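Local atomic coordinates of GMP reductase (PDB entry 6JIG), a protein that probably catalyses the irreversible NADPH-dependent deamination of GMP to IMP, and binds guanine nucleotides at a second site on its paired CBS domains. Residues 59-68 against 87-95; 373-382 against 436-447. The protein carries 1 engineered substitution. One frame throughout, in Å; residues are numbered along the deposited sequence.

Interaction 1. Residues 59-68 against 87-95; sequences EQRMAVAMAR and MLREVKRAQ. With 5GP (guanosine-5'-monophosphate), chain C.
Helices 60-68 and 87-93 run in roughly the same direction, their axes crossing at -36° and coming within 9.0 Å of each other, with Gln-60 and Met-87 the nearest pair along the backbones. At the N-terminal end the side chain of Met-87 lies against the residue that N-caps helix 60-68: its SD sits 3.5 Å from Glu-59 CB, while the carboxylate of Glu-59 is held by His-76 through OE1. The Gln-60 side chain crosses Met-87 at about a right angle, OE1 against CG. Its chi1 of 64° sets CG between the backbone N and the carbonyl carbon, and the bend at chi2 then carries the amide toward Glu-90. The resulting bond from NE2 to Glu-90 OE1 is weak, with the amide and carboxylate planes nearly perpendicular.

The middle is apolar. Val-91 CG2 rests 3.8 Å from Ala-63 CB, and one branch of Val-64, CG2, touches both Val-91 and Ala-94, 3.9 Å from Ala-94 CB. The other branch, CG1, covers a face of the Arg-68 guanidinium. That group grips a single acceptor side-on: Gln-95 OE1 accepts Arg-68 NE at 2.9 Å and Arg-68 NH2 at 3.2 Å, both close to the guanidinium plane.

Farther out on the same segment, Arg-93 points away from helix 60-68 to the GMP of the CBS site and reads its guanine edge, Arg-93 NE meeting N7 at 3.1 Å and NH2 meeting O6 at the same length; NH2 also bonds Ser-101 O. Gln-95 also touches Asp-211 and Lys-214 of helix 209-216, so the end of the contact borders the allosteric nucleotide. On its far flank, helix 60-68 packs through Met-62 and Met-66 on barrel strand 49-51 and helix 440-457.

Interaction 2. Residues 373-382 against 436-447; sequences LGNMLAGTDE and CKGPVGPIVRQL. With 5GP (guanosine-5'-monophosphate), chain B.
Lys-437 stretches alongside the loop 375-379 and brings its ammonium group to two backbone carbonyls. The chain is extended as far as CE and bends only at chi4 (69°), which tucks Lys-437 NZ in to 2.7 Å from Ala-378 O and 3.2 Å from Asn-375 O. It approaches the Asn-375 oxygen nearly end-on and the Ala-378 oxygen from a tilt of 32° out of the carbonyl plane. Beside it the backbones are stitched together, Lys-437 N to Gly-379 O and Asp-381 N to Gly-438 O.

Thr-380 uses its two branches differently: OG1 bonds back to Leu-377 O across the type II turn 377-380, and the methyl CG2 lies 3.6 Å from Ile-443 CD1. Glu-382 folds at chi2 over the start of helix 440-447. Glu-382 OE1 accepts Val-440 N at 2.8 Å on the syn side, 31° out of the carboxylate plane, and OE2 reaches Gly-441 N through a water, so one carboxylate serves two amides in the helix's first turn. Asp-381 lies beside Pro-439, the two pointing the same way.

The helix face toward the loop is apolar: the Leu-377 side chain crosses Val-440 at a slant, CD2 against CG2; further along, Leu-373 and Leu-447 meet tip to tip through their CD1 methyls, and Met-376 CE presses on Leu-447 CD2 at a tight 3.4 Å.

Leu-373 ends the eighth strand of the barrel, and the amides just beyond it hold the GMP phosphate: Gly-374 N bonds O3P at 2.8 Å and Asn-375 N bonds O2P. Backbone amides after a late barrel strand gripping a phosphate are the familiar phosphate-binding site of TIM barrels, here in the active site of the IMPDH/GMPR family.

Following the chain from the N terminus, interaction 1 comes first and closes a short loop: helix 60-68 leads through barrel strand 72-75 into helix 81-93, after which the chain leaves for the CBS domains. Interaction 2 opens only after the chain has returned and completed the barrel, and it closes a longer excursion through strands 388-390 and 393-399 and helix 404-414. The two are in series, neither nested nor crossed, yet they meet in space: Met-62 CE lies 3.3 Å from Thr-380 OG1, and Ala-65 CB packs on Val-440 CG1. Helix 60-68 thus takes part in both contacts, packing on segment 87-95, which borders the CBS nucleotide, and on the loop that follows barrel strand 370-373.

Interaction 1. Residues 59-68 against 87-95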
loop_
_atom_site.group_PDB
_atom_site.type_symbol
_atom_site.label_atom_id
_atom_site.label_comp_id
_atom_site.label_asym_id
_atom_site.label_seq_id
_atom_site.Cartn_x
_atom_site.Cartn_y
_atom_site.Cartn_z
ATOM N N GLU A 59 30.976 16.734 -13.684
ATOM C CA GLU A 59 31.826 16.947 -14.855
ATOM C C GLU A 59 31.958 18.456 -15.049
ATOM O O GLU A 59 31.849 19.204 -14.069
ATOM C CB GLU A 59 31.273 16.194 -16.071
ATOM C CG GLU A 59 31.394 14.661 -15.826
ATOM C CD GLU A 59 31.039 13.773 -17.013
ATOM O OE1 GLU A 59 31.407 12.581 -16.967
ATOM O OE2 GLU A 59 30.386 14.239 -17.968
ATOM N N GLN A 60 32.203 18.930 -16.275
ATOM C CA GLN A 60 32.628 20.321 -16.427
ATOM C C GLN A 60 31.535 21.309 -16.011
ATOM O O GLN A 60 31.834 22.361 -15.432
ATOM C CB GLN A 60 33.100 20.586 -17.866
ATOM C CG GLN A 60 32.032 20.437 -18.932
ATOM C CD GLN A 60 32.060 19.069 -19.591
ATOM O OE1 GLN A 60 32.232 18.042 -18.926
ATOM N NE2 GLN A 60 31.891 19.048 -20.906
ATOM N N ARG A 61 30.263 21.004 -16.283
ATOM C CA ARG A 61 29.225 21.978 -15.952
ATOM C C ARG A 61 29.056 22.128 -14.442
ATOM O O ARG A 61 28.845 23.244 -13.946
ATOM C CB ARG A 61 27.900 21.597 -16.614
ATOM C CG ARG A 61 27.765 22.126 -18.051
ATOM C CD ARG A 61 26.480 21.653 -18.730
ATOM N N MET A 62 29.166 21.026 -13.695
ATOM C CA MET A 62 29.078 21.098 -12.235
ATOM C C MET A 62 30.293 21.806 -11.645
ATOM O O MET A 62 30.156 22.634 -10.737
ATOM C CB MET A 62 28.945 19.688 -11.644
ATOM C CG MET A 62 29.018 19.646 -10.112
ATOM S SD MET A 62 27.572 20.488 -9.378
ATOM C CE MET A 62 26.250 19.363 -9.851
ATOM N N ALA A 63 31.493 21.480 -12.138
ATOM C CA ALA A 63 32.707 22.123 -11.642
ATOM C C ALA A 63 32.652 23.633 -11.844
ATOM O O ALA A 63 33.064 24.402 -10.968
ATOM C CB ALA A 63 33.942 21.531 -12.335
ATOM N N VAL A 64 32.127 24.078 -12.987
ATOM C CA VAL A 64 32.008 25.515 -13.243
ATOM C C VAL A 64 31.029 26.150 -12.268
ATOM O O VAL A 64 31.284 27.226 -11.705
ATOM C CB VAL A 64 31.582 25.755 -14.701
ATOM C CG1 VAL A 64 31.052 27.187 -14.875
ATOM C CG2 VAL A 64 32.745 25.478 -15.645
ATOM N N ALA A 65 29.891 25.493 -12.046
ATOM C CA ALA A 65 28.877 26.054 -11.163
ATOM C C ALA A 65 29.386 26.136 -9.730
ATOM O O ALA A 65 29.160 27.137 -9.041
ATOM C CB ALA A 65 27.599 25.220 -11.251
ATOM N N MET A 66 30.079 25.098 -9.265
ATOM C CA MET A 66 30.544 25.084 -7.878
ATOM C C MET A 66 31.575 26.182 -7.634
ATOM O O MET A 66 31.532 26.871 -6.609
ATOM C CB MET A 66 31.139 23.719 -7.534
ATOM C CG MET A 66 30.129 22.581 -7.465
ATOM S SD MET A 66 28.842 22.912 -6.222
ATOM C CE MET A 66 29.811 23.470 -4.816
ATOM N N ALA A 67 32.537 26.325 -8.543
ATOM C CA ALA A 67 33.522 27.395 -8.401
ATOM C C ALA A 67 32.858 28.768 -8.425
ATOM O O ALA A 67 33.265 29.681 -7.691
ATOM C CB ALA A 67 34.574 27.276 -9.507
ATOM N N ARG A 68 31.835 28.942 -9.269
ATOM C CA ARG A 68 31.147 30.229 -9.322
ATOM C C ARG A 68 30.446 30.550 -8.013
ATOM O O ARG A 68 30.335 31.724 -7.651
ATOM C CB ARG A 68 30.147 30.259 -10.478
ATOM C CG ARG A 68 30.840 30.389 -11.817
ATOM C CD ARG A 68 29.882 30.604 -12.973
ATOM N NE ARG A 68 30.654 30.846 -14.191
ATOM C CZ ARG A 68 30.234 30.593 -15.429
ATOM N NH1 ARG A 68 29.028 30.083 -15.643
ATOM N NH2 ARG A 68 31.029 30.861 -16.457
ATOM N N MET A 87 37.640 17.911 -20.040
ATOM C CA MET A 87 36.702 18.553 -19.124
ATOM C C MET A 87 37.384 19.669 -18.355
ATOM O O MET A 87 36.811 20.747 -18.162
ATOM C CB MET A 87 36.125 17.528 -18.145
ATOM C CG MET A 87 35.268 16.483 -18.787
ATOM S SD MET A 87 34.402 15.575 -17.492
ATOM C CE MET A 87 35.782 14.929 -16.579
ATOM N N LEU A 88 38.613 19.420 -17.906
ATOM C CA LEU A 88 39.352 20.415 -17.142
ATOM C C LEU A 88 39.592 21.674 -17.968
ATOM O O LEU A 88 39.352 22.795 -17.501
ATOM C CB LEU A 88 40.669 19.808 -16.658
ATOM C CG LEU A 88 41.193 20.448 -15.373
ATOM C CD1 LEU A 88 41.916 19.424 -14.549
ATOM C CD2 LEU A 88 42.121 21.623 -15.710
ATOM N N ARG A 89 40.045 21.508 -19.214
ATOM C CA ARG A 89 40.278 22.668 -20.072
ATOM C C ARG A 89 38.995 23.434 -20.339
ATOM O O ARG A 89 39.025 24.661 -20.481
ATOM C CB ARG A 89 40.908 22.225 -21.389
ATOM C CG ARG A 89 42.377 21.866 -21.278
ATOM C CD ARG A 89 42.962 21.601 -22.668
ATOM N NE ARG A 89 42.487 20.325 -23.192
ATOM C CZ ARG A 89 43.180 19.197 -23.105
ATOM N NH1 ARG A 89 44.382 19.202 -22.532
ATOM N NH2 ARG A 89 42.677 18.073 -23.596
ATOM N N GLU A 90 37.858 22.742 -20.426
ATOM C CA GLU A 90 36.599 23.466 -20.600
ATOM C C GLU A 90 36.263 24.287 -19.368
ATOM O O GLU A 90 35.758 25.415 -19.485
ATOM C CB GLU A 90 35.458 22.503 -20.922
ATOM C CG GLU A 90 35.571 21.904 -22.322
ATOM C CD GLU A 90 34.337 21.113 -22.721
ATOM O OE1 GLU A 90 33.215 21.553 -22.387
ATOM O OE2 GLU A 90 34.499 20.051 -23.363
ATOM N N VAL A 91 36.512 23.736 -18.178
ATOM C CA VAL A 91 36.283 24.507 -16.958
ATOM C C VAL A 91 37.149 25.763 -16.963
ATOM O O VAL A 91 36.691 26.860 -16.628
ATOM C CB VAL A 91 36.554 23.648 -15.713
ATOM C CG1 VAL A 91 36.420 24.508 -14.448
ATOM C CG2 VAL A 91 35.577 22.456 -15.651
ATOM N N LYS A 92 38.424 25.609 -17.321
ATOM C CA LYS A 92 39.343 26.746 -17.327
ATOM C C LYS A 92 38.947 27.780 -18.367
ATOM O O LYS A 92 39.246 28.970 -18.210
ATOM C CB LYS A 92 40.764 26.249 -17.582
ATOM C CG LYS A 92 41.360 25.528 -16.384
ATOM C CD LYS A 92 41.190 26.383 -15.118
ATOM C CE LYS A 92 42.036 25.865 -13.947
ATOM N NZ LYS A 92 41.851 26.803 -12.775
ATOM N N ARG A 93 38.250 27.350 -19.413
ATOM C CA ARG A 93 37.843 28.227 -20.500
ATOM C C ARG A 93 36.560 28.992 -20.191
ATOM O O ARG A 93 36.222 29.931 -20.927
ATOM C CB ARG A 93 37.703 27.374 -21.776
ATOM C CG ARG A 93 37.939 28.096 -23.076
ATOM C CD ARG A 93 39.405 28.346 -23.381
ATOM N NE ARG A 93 39.517 29.308 -24.473
ATOM C CZ ARG A 93 40.534 29.387 -25.324
ATOM N NH1 ARG A 93 41.570 28.556 -25.242
ATOM N NH2 ARG A 93 40.506 30.305 -26.270
ATOM N N ALA A 94 35.871 28.660 -19.091
ATOM C CA ALA A 94 34.585 29.287 -18.802
ATOM C C ALA A 94 34.714 30.798 -18.632
ATOM O O ALA A 94 33.831 31.555 -19.056
ATOM C CB ALA A 94 33.973 28.670 -17.548
ATOM N N GLN A 95 35.784 31.253 -17.984
ATOM C CA GLN A 95 36.043 32.674 -17.810
ATOM C C GLN A 95 37.523 32.857 -17.508
ATOM O O GLN A 95 38.216 31.913 -17.133
ATOM C CB GLN A 95 35.180 33.276 -16.694
ATOM C CG GLN A 95 35.359 32.602 -15.347
ATOM C CD GLN A 95 34.209 32.904 -14.419
ATOM O OE1 GLN A 95 33.085 32.424 -14.627
ATOM N NE2 GLN A 95 34.465 33.728 -13.411
HETATM P P 5GP C . 30.670 36.516 -24.424
HETATM O O1P 5GP C . 30.356 37.917 -23.955
HETATM O O2P 5GP C . 31.859 36.415 -25.357
HETATM O O3P 5GP C . 29.490 35.594 -24.666
HETATM O "O5'" 5GP C . 31.358 35.840 -23.169
HETATM C "C5'" 5GP C . 32.701 35.435 -23.297
HETATM C "C4'" 5GP C . 33.079 34.441 -22.245
HETATM O "O4'" 5GP C . 33.734 33.324 -22.916
HETATM C "C3'" 5GP C . 34.091 35.013 -21.257
HETATM O "O3'" 5GP C . 33.889 34.474 -19.950
HETATM C "C2'" 5GP C . 35.419 34.549 -21.849
HETATM O "O2'" 5GP C . 36.504 34.493 -20.950
HETATM C "C1'" 5GP C . 35.043 33.177 -22.411
HETATM N N9 5GP C . 35.943 32.758 -23.483
HETATM C C8 5GP C . 36.807 31.736 -23.386
HETATM N N7 5GP C . 37.531 31.654 -24.517
HETATM C C5 5GP C . 37.137 32.666 -25.329
HETATM C C6 5GP C . 37.534 33.065 -26.597
HETATM O O6 5GP C . 38.430 32.436 -27.196
HETATM N N1 5GP C . 36.949 34.126 -27.166
HETATM C C2 5GP C . 35.980 34.807 -26.535
HETATM N N2 5GP C . 35.425 35.877 -27.163
HETATM N N3 5GP C . 35.558 34.437 -25.286
HETATM C C4 5GP C . 36.132 33.368 -24.671
#

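Interaction 2. Residues 373-382 against 436-447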
loop_
_atom_site.group_PDB
_atom_site.type_symbol
_atom_site.label_atom_id
_atom_site.label_comp_id
_atom_site.label_asym_id
_atom_site.label_seq_id
_atom_site.Cartn_x
_atom_site.Cartn_y
_atom_site.Cartn_z
ATOM N N LEU A 373 29.771 16.456 -1.343
ATOM C CA LEU A 373 28.382 16.065 -1.541
ATOM C C LEU A 373 28.216 15.342 -2.865
ATOM O O LEU A 373 28.649 15.844 -3.909
ATOM C CB LEU A 373 27.459 17.277 -1.530
ATOM C CG LEU A 373 27.584 18.242 -0.358
ATOM C CD1 LEU A 373 26.587 19.368 -0.553
ATOM C CD2 LEU A 373 27.300 17.480 0.931
ATOM N N GLY A 374 27.590 14.168 -2.816
ATOM C CA GLY A 374 27.183 13.485 -4.030
ATOM C C GLY A 374 25.681 13.613 -4.211
ATOM O O GLY A 374 25.198 14.416 -5.018
ATOM N N ASN A 375 24.932 12.844 -3.410
ATOM C CA ASN A 375 23.482 12.749 -3.567
ATOM C C ASN A 375 22.791 14.111 -3.550
ATOM O O ASN A 375 21.880 14.361 -4.347
ATOM C CB ASN A 375 22.914 11.848 -2.460
ATOM C CG ASN A 375 21.438 11.544 -2.653
ATOM O OD1 ASN A 375 20.955 11.423 -3.783
ATOM N ND2 ASN A 375 20.718 11.399 -1.547
ATOM N N MET A 376 23.188 15.000 -2.636
ATOM C CA MET A 376 22.504 16.289 -2.552
ATOM C C MET A 376 22.662 17.133 -3.819
ATOM O O MET A 376 21.826 18.005 -4.067
ATOM C CB MET A 376 22.984 17.052 -1.318
ATOM C CG MET A 376 22.531 16.382 -0.013
ATOM S SD MET A 376 23.328 17.077 1.457
ATOM C CE MET A 376 22.324 18.530 1.546
ATOM N N LEU A 377 23.688 16.886 -4.639
ATOM C CA LEU A 377 23.869 17.622 -5.891
ATOM C C LEU A 377 23.497 16.813 -7.128
ATOM O O LEU A 377 23.393 17.392 -8.223
ATOM C CB LEU A 377 25.327 18.101 -6.035
ATOM C CG LEU A 377 25.913 18.858 -4.835
ATOM C CD1 LEU A 377 27.393 19.173 -5.059
ATOM C CD2 LEU A 377 25.138 20.123 -4.539
ATOM N N ALA A 378 23.322 15.501 -7.000
ATOM C CA ALA A 378 22.904 14.705 -8.144
ATOM C C ALA A 378 21.507 15.136 -8.575
ATOM O O ALA A 378 20.719 15.651 -7.776
ATOM C CB ALA A 378 22.933 13.216 -7.797
ATOM N N GLY A 379 21.213 14.955 -9.859
ATOM C CA GLY A 379 19.930 15.355 -10.386
ATOM C C GLY A 379 19.744 16.842 -10.568
ATOM O O GLY A 379 18.650 17.271 -10.963
ATOM N N THR A 380 20.755 17.652 -10.273
ATOM C CA THR A 380 20.645 19.050 -10.633
ATOM C C THR A 380 20.902 19.204 -12.129
ATOM O O THR A 380 21.394 18.286 -12.797
ATOM C CB THR A 380 21.620 19.899 -9.818
ATOM O OG1 THR A 380 22.949 19.407 -10.004
ATOM C CG2 THR A 380 21.266 19.823 -8.322
ATOM N N ASP A 381 20.535 20.376 -12.654
ATOM C CA ASP A 381 20.775 20.684 -14.060
ATOM C C ASP A 381 22.219 20.395 -14.449
ATOM O O ASP A 381 22.486 19.783 -15.491
ATOM C CB ASP A 381 20.454 22.152 -14.343
ATOM C CG ASP A 381 18.969 22.456 -14.324
ATOM O OD1 ASP A 381 18.152 21.556 -14.036
ATOM O OD2 ASP A 381 18.614 23.619 -14.592
ATOM N N GLU A 382 23.166 20.828 -13.614
ATOM C CA GLU A 382 24.579 20.754 -13.956
ATOM C C GLU A 382 25.178 19.369 -13.753
ATOM O O GLU A 382 26.271 19.107 -14.266
ATOM C CB GLU A 382 25.367 21.784 -13.137
ATOM C CG GLU A 382 25.065 23.232 -13.514
ATOM C CD GLU A 382 23.847 23.798 -12.805
ATOM O OE1 GLU A 382 23.103 23.023 -12.153
ATOM O OE2 GLU A 382 23.626 25.026 -12.898
ATOM N N CYS A 436 14.790 15.197 -10.238
ATOM C CA CYS A 436 15.477 16.351 -10.815
ATOM C C CYS A 436 15.298 17.579 -9.938
ATOM O O CYS A 436 14.171 17.951 -9.592
ATOM C CB CYS A 436 14.941 16.632 -12.217
ATOM S SG CYS A 436 15.560 15.500 -13.437
ATOM N N LYS A 437 16.413 18.229 -9.605
ATOM C CA LYS A 437 16.410 19.252 -8.570
ATOM C C LYS A 437 16.462 20.684 -9.100
ATOM O O LYS A 437 16.318 21.616 -8.304
ATOM C CB LYS A 437 17.589 19.038 -7.609
ATOM C CG LYS A 437 17.653 17.681 -6.906
ATOM C CD LYS A 437 18.785 17.693 -5.865
ATOM C CE LYS A 437 18.744 16.483 -4.935
ATOM N NZ LYS A 437 19.093 15.246 -5.657
ATOM N N GLY A 438 16.666 20.887 -10.401
ATOM C CA GLY A 438 16.848 22.218 -10.939
ATOM C C GLY A 438 18.306 22.635 -10.923
ATOM O O GLY A 438 19.198 21.807 -10.735
ATOM N N PRO A 439 18.582 23.925 -11.123
ATOM C CA PRO A 439 19.977 24.384 -11.116
ATOM C C PRO A 439 20.612 24.233 -9.740
ATOM O O PRO A 439 19.949 24.371 -8.707
ATOM C CB PRO A 439 19.869 25.858 -11.521
ATOM C CG PRO A 439 18.468 26.245 -11.176
ATOM C CD PRO A 439 17.641 25.019 -11.410
ATOM N N VAL A 440 21.921 23.958 -9.743
ATOM C CA VAL A 440 22.630 23.639 -8.501
ATOM C C VAL A 440 22.879 24.892 -7.662
ATOM O O VAL A 440 23.008 24.802 -6.436
ATOM C CB VAL A 440 23.950 22.901 -8.804
ATOM C CG1 VAL A 440 24.995 23.861 -9.298
ATOM C CG2 VAL A 440 24.470 22.181 -7.563
ATOM N N GLY A 441 22.945 26.065 -8.289
ATOM C CA GLY A 441 23.219 27.306 -7.592
ATOM C C GLY A 441 22.316 27.596 -6.404
ATOM O O GLY A 441 22.785 27.775 -5.275
ATOM N N PRO A 442 21.002 27.665 -6.635
ATOM C CA PRO A 442 20.086 27.914 -5.505
ATOM C C PRO A 442 20.171 26.853 -4.421
ATOM O O PRO A 442 19.989 27.167 -3.237
ATOM C CB PRO A 442 18.699 27.928 -6.166
ATOM C CG PRO A 442 18.957 28.241 -7.610
ATOM C CD PRO A 442 20.299 27.631 -7.932
ATOM N N ILE A 443 20.432 25.601 -4.799
ATOM C CA ILE A 443 20.561 24.527 -3.818
ATOM C C ILE A 443 21.787 24.747 -2.942
ATOM O O ILE A 443 21.719 24.614 -1.711
ATOM C CB ILE A 443 20.609 23.169 -4.536
ATOM C CG1 ILE A 443 19.218 22.790 -5.034
ATOM C CG2 ILE A 443 21.129 22.089 -3.617
ATOM C CD1 ILE A 443 19.262 21.807 -6.152
ATOM N N VAL A 444 22.918 25.112 -3.559
ATOM C CA VAL A 444 24.138 25.400 -2.807
ATOM C C VAL A 444 23.928 26.588 -1.880
ATOM O O VAL A 444 24.370 26.576 -0.723
ATOM C CB VAL A 444 25.317 25.639 -3.775
ATOM C CG1 VAL A 444 26.488 26.267 -3.045
ATOM C CG2 VAL A 444 25.747 24.335 -4.429
ATOM N N ARG A 445 23.239 27.629 -2.366
ATOM C CA ARG A 445 23.017 28.818 -1.549
ATOM C C ARG A 445 22.162 28.500 -0.327
ATOM O O ARG A 445 22.420 29.014 0.767
ATOM C CB ARG A 445 22.377 29.934 -2.390
ATOM C CG ARG A 445 23.345 30.644 -3.353
ATOM C CD ARG A 445 22.601 31.602 -4.321
ATOM N NE ARG A 445 23.140 31.507 -5.677
ATOM C CZ ARG A 445 22.408 31.300 -6.773
ATOM N NH1 ARG A 445 21.085 31.173 -6.686
ATOM N NH2 ARG A 445 23.003 31.232 -7.961
ATOM N N GLN A 446 21.150 27.640 -0.489
ATOM C CA GLN A 446 20.330 27.230 0.648
ATOM C C GLN A 446 21.133 26.402 1.646
ATOM O O GLN A 446 20.971 26.567 2.862
ATOM C CB GLN A 446 19.107 26.451 0.162
ATOM N N LEU A 447 22.000 25.507 1.158
ATOM C CA LEU A 447 22.846 24.727 2.062
ATOM C C LEU A 447 23.773 25.633 2.867
ATOM O O LEU A 447 23.946 25.444 4.080
ATOM C CB LEU A 447 23.663 23.698 1.273
ATOM C CG LEU A 447 22.856 22.640 0.535
ATOM C CD1 LEU A 447 23.768 21.660 -0.173
ATOM C CD2 LEU A 447 21.920 21.915 1.518
HETATM P P 5GP B . 26.749 11.047 -0.734
HETATM O O1P 5GP B . 26.136 10.390 0.491
HETATM O O2P 5GP B . 26.070 10.661 -2.032
HETATM O O3P 5GP B . 27.003 12.526 -0.584
HETATM O "O5'" 5GP B . 28.215 10.415 -0.736
HETATM C "C5'" 5GP B . 29.095 10.512 -1.846
HETATM C "C4'" 5GP B . 30.412 9.825 -1.547
HETATM O "O4'" 5GP B . 30.223 8.391 -1.553
HETATM C "C3'" 5GP B . 31.528 10.032 -2.563
HETATM O "O3'" 5GP B . 32.174 11.293 -2.441
HETATM C "C2'" 5GP B . 32.445 8.821 -2.315
HETATM O "O2'" 5GP B . 33.338 9.039 -1.231
HETATM C "C1'" 5GP B . 31.449 7.753 -1.855
HETATM N N9 5GP B . 31.191 6.741 -2.886
HETATM C C8 5GP B . 30.788 6.945 -4.150
HETATM N N7 5GP B . 30.648 5.731 -4.744
HETATM C C5 5GP B . 30.947 4.785 -3.820
HETATM C C6 5GP B . 30.972 3.397 -3.831
HETATM O O6 5GP B . 30.654 2.786 -4.872
HETATM N N1 5GP B . 31.337 2.735 -2.721
HETATM C C2 5GP B . 31.675 3.384 -1.598
HETATM N N2 5GP B . 32.033 2.689 -0.494
HETATM N N3 5GP B . 31.648 4.737 -1.547
HETATM C C4 5GP B . 31.288 5.435 -2.650
HETATM O O HOH W 1 23.268 26.726 -11.145
#